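Local coordinates for protein probable tagatose 6-phosphate kinase (Sinorhizobium meliloti, PDB 3TXV) that probably acts in carbohydrate metabolism, perhaps as a tagatose-6-phosphate kinase, and resembles the GatZ/KbaZ-like subunits of tagatose-bisphosphate aldolase, at residues A[24-29]-A[290-295]. Residues are numbered along the deposited sequence; the frame is centred on the assembly and turned at random.
Sequences PSICSA and PGLTFA
Ile26 and Leu292 meet methyl to methyl, CG2 of Ile26 lying 3.7 Å from CD1 of Leu292, where the eight-stranded parallel beta/alpha barrel closes on itself. Strand 23-26 is the first of the barrel and pairs with the last, 283-288; helix 290-310 follows that last strand almost at once, so its opening turn comes up against the end of the first strand and the loop beyond it. The two side chains run across each other at about a right angle and touch through one branch each. On Ile26 that branch is the short one: CG2 stands anti to the backbone N, while CG1, at chi1 -40°, is turned beside that N. Leu292 points across from the helix, and its CD1 lies anti to CA (chi2 166°), which carries this methyl out to the isoleucine. Val33 of helix 31-43 and Leu419 of helix 407-424 also pack on Leu292, making this buried apolar seam a meeting place of three helices and a strand. In the loop just past the strand, Ser28 meets Thr293, the residue after Leu292; their CA atoms are the nearest pair of the two segments, 7.4 Å apart, and the CA–CB bonds of both residues point toward the opposite segment. Thr293 divides its branches: OG1 is hydrogen-bonded to Asp355, whereas the methyl CG2 faces the serine hydroxyl, Ser28 OG.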
ATOM      1  N   PRO A  24       0.903   5.319 -10.007  1.00 43.54           N
ATOM      2  CA  PRO A  24       1.408   4.542  -8.864  1.00 43.00           C
ATOM      3  C   PRO A  24       0.488   4.697  -7.684  1.00 42.36           C
ATOM      4  O   PRO A  24      -0.018   5.799  -7.438  1.00 42.13           O
ATOM      5  CB  PRO A  24       2.763   5.184  -8.559  1.00 42.78           C
ATOM      6  CG  PRO A  24       2.755   6.448  -9.230  1.00 43.03           C
ATOM      7  CD  PRO A  24       1.872   6.341 -10.413  1.00 43.03           C
ATOM      8  N   SER A  25       0.239   3.594  -6.992  1.00 41.50           N
ATOM      9  CA  SER A  25      -0.660   3.612  -5.848  1.00 41.27           C
ATOM     10  C   SER A  25       0.123   3.371  -4.577  1.00 41.39           C
ATOM     11  O   SER A  25       0.777   2.343  -4.425  1.00 41.99           O
ATOM     12  CB  SER A  25      -1.739   2.555  -6.017  1.00 40.77           C
ATOM     13  OG  SER A  25      -2.804   2.811  -5.140  1.00 40.44           O
ATOM     14  N   ILE A  26       0.080   4.318  -3.659  1.00 41.66           N
ATOM     15  CA  ILE A  26       0.858   4.176  -2.447  1.00 41.73           C
ATOM     16  C   ILE A  26      -0.045   3.777  -1.304  1.00 43.06           C
ATOM     17  O   ILE A  26      -0.808   4.623  -0.826  1.00 43.19           O
ATOM     18  CB  ILE A  26       1.526   5.489  -2.059  1.00 41.35           C
ATOM     19  CG1 ILE A  26       2.090   6.247  -3.300  1.00 40.13           C
ATOM     20  CG2 ILE A  26       2.507   5.239  -0.964  1.00 39.77           C
ATOM     21  CD1 ILE A  26       3.056   5.462  -4.208  1.00 37.56           C
ATOM     22  N   CYS A  27       0.013   2.505  -0.882  1.00 44.10           N
ATOM     23  CA  CYS A  27      -0.667   2.088   0.347  1.00 46.03           C
ATOM     24  C   CYS A  27       0.339   1.856   1.420  1.00 45.39           C
ATOM     25  O   CYS A  27       0.660   0.707   1.761  1.00 46.00           O
ATOM     26  CB  CYS A  27      -1.465   0.801   0.202  1.00 46.34           C
ATOM     27  SG  CYS A  27      -1.802   0.439  -1.450  1.00 55.70           S
ATOM     28  N   SER A  28       0.849   2.944   1.951  1.00 44.64           N
ATOM     29  CA  SER A  28       1.536   2.861   3.200  1.00 43.99           C
ATOM     30  C   SER A  28       0.875   3.859   4.142  1.00 43.16           C
ATOM     31  O   SER A  28       0.252   4.833   3.719  1.00 42.47           O
ATOM     32  CB  SER A  28       3.037   3.100   3.022  1.00 44.16           C
ATOM     33  OG  SER A  28       3.774   2.082   3.695  1.00 45.60           O
ATOM     34  N   ALA A  29       0.982   3.562   5.422  1.00 42.58           N
ATOM     35  CA  ALA A  29       0.420   4.378   6.458  1.00 42.14           C
ATOM     36  C   ALA A  29       1.500   5.276   6.990  1.00 42.12           C
ATOM     37  O   ALA A  29       1.204   6.199   7.749  1.00 42.97           O
ATOM     38  CB  ALA A  29      -0.087   3.497   7.573  1.00 42.11           C
ATOM     39  N   PRO A 290       4.591  -2.429   0.674  1.00 36.03           N
ATOM     40  CA  PRO A 290       5.602  -3.106   1.445  1.00 35.50           C
ATOM     41  C   PRO A 290       6.975  -2.797   0.965  1.00 35.20           C
ATOM     42  O   PRO A 290       7.884  -2.623   1.710  1.00 36.09           O
ATOM     43  CB  PRO A 290       5.250  -4.540   1.204  1.00 20.00           C
ATOM     44  CG  PRO A 290       3.810  -4.526   1.113  1.00 20.00           C
ATOM     45  CD  PRO A 290       3.352  -3.189   0.715  1.00 20.00           C
ATOM     46  N   GLY A 291       7.120  -2.676  -0.316  1.00 34.30           N
ATOM     47  CA  GLY A 291       8.389  -2.293  -0.835  1.00 33.22           C
ATOM     48  C   GLY A 291       8.798  -0.951  -0.307  1.00 32.73           C
ATOM     49  O   GLY A 291       9.922  -0.629  -0.385  1.00 32.72           O
ATOM     50  N   LEU A 292       7.894  -0.140   0.193  1.00 32.30           N
ATOM     51  CA  LEU A 292       8.242   1.222   0.435  1.00 31.54           C
ATOM     52  C   LEU A 292       8.689   1.354   1.835  1.00 31.63           C
ATOM     53  O   LEU A 292       9.526   2.127   2.129  1.00 32.08           O
ATOM     54  CB  LEU A 292       7.031   2.097   0.240  1.00 30.90           C
ATOM     55  CG  LEU A 292       6.614   2.272  -1.186  1.00 30.02           C
ATOM     56  CD1 LEU A 292       5.304   2.836  -1.255  1.00 28.70           C
ATOM     57  CD2 LEU A 292       7.543   3.152  -1.803  1.00 29.70           C
ATOM     58  N   THR A 293       8.089   0.593   2.714  1.00 31.23           N
ATOM     59  CA  THR A 293       8.490   0.554   4.125  1.00 30.16           C
ATOM     60  C   THR A 293       9.614  -0.447   4.354  1.00 29.77           C
ATOM     61  O   THR A 293      10.362  -0.361   5.339  1.00 29.85           O
ATOM     62  CB  THR A 293       7.339   0.138   5.003  1.00 30.71           C
ATOM     63  OG1 THR A 293       6.633  -0.955   4.369  1.00 30.95           O
ATOM     64  CG2 THR A 293       6.407   1.319   5.261  1.00 29.81           C
ATOM     65  N   PHE A 294       9.711  -1.425   3.460  1.00 28.25           N
ATOM     66  CA  PHE A 294      10.863  -2.285   3.451  1.00 26.48           C
ATOM     67  C   PHE A 294      12.141  -1.410   3.307  1.00 25.77           C
ATOM     68  O   PHE A 294      13.021  -1.477   4.154  1.00 26.04           O
ATOM     69  CB  PHE A 294      10.723  -3.331   2.340  1.00 26.11           C
ATOM     70  CG  PHE A 294      11.911  -4.224   2.193  1.00 24.13           C
ATOM     71  CD1 PHE A 294      13.025  -3.802   1.475  1.00 23.46           C
ATOM     72  CD2 PHE A 294      11.925  -5.478   2.797  1.00 22.33           C
ATOM     73  CE1 PHE A 294      14.165  -4.632   1.351  1.00 24.44           C
ATOM     74  CE2 PHE A 294      13.017  -6.308   2.677  1.00 22.88           C
ATOM     75  CZ  PHE A 294      14.149  -5.898   1.944  1.00 23.75           C
ATOM     76  N   ALA A 295      12.224  -0.579   2.268  1.00 24.51           N
ATOM     77  CA  ALA A 295      13.365   0.325   2.089  1.00 23.47           C
ATOM     78  C   ALA A 295      13.579   1.301   3.286  1.00 24.18           C
ATOM     79  O   ALA A 295      14.734   1.527   3.749  1.00 22.80           O
ATOM     80  CB  ALA A 295      13.211   1.077   0.822  1.00 22.55           C
TER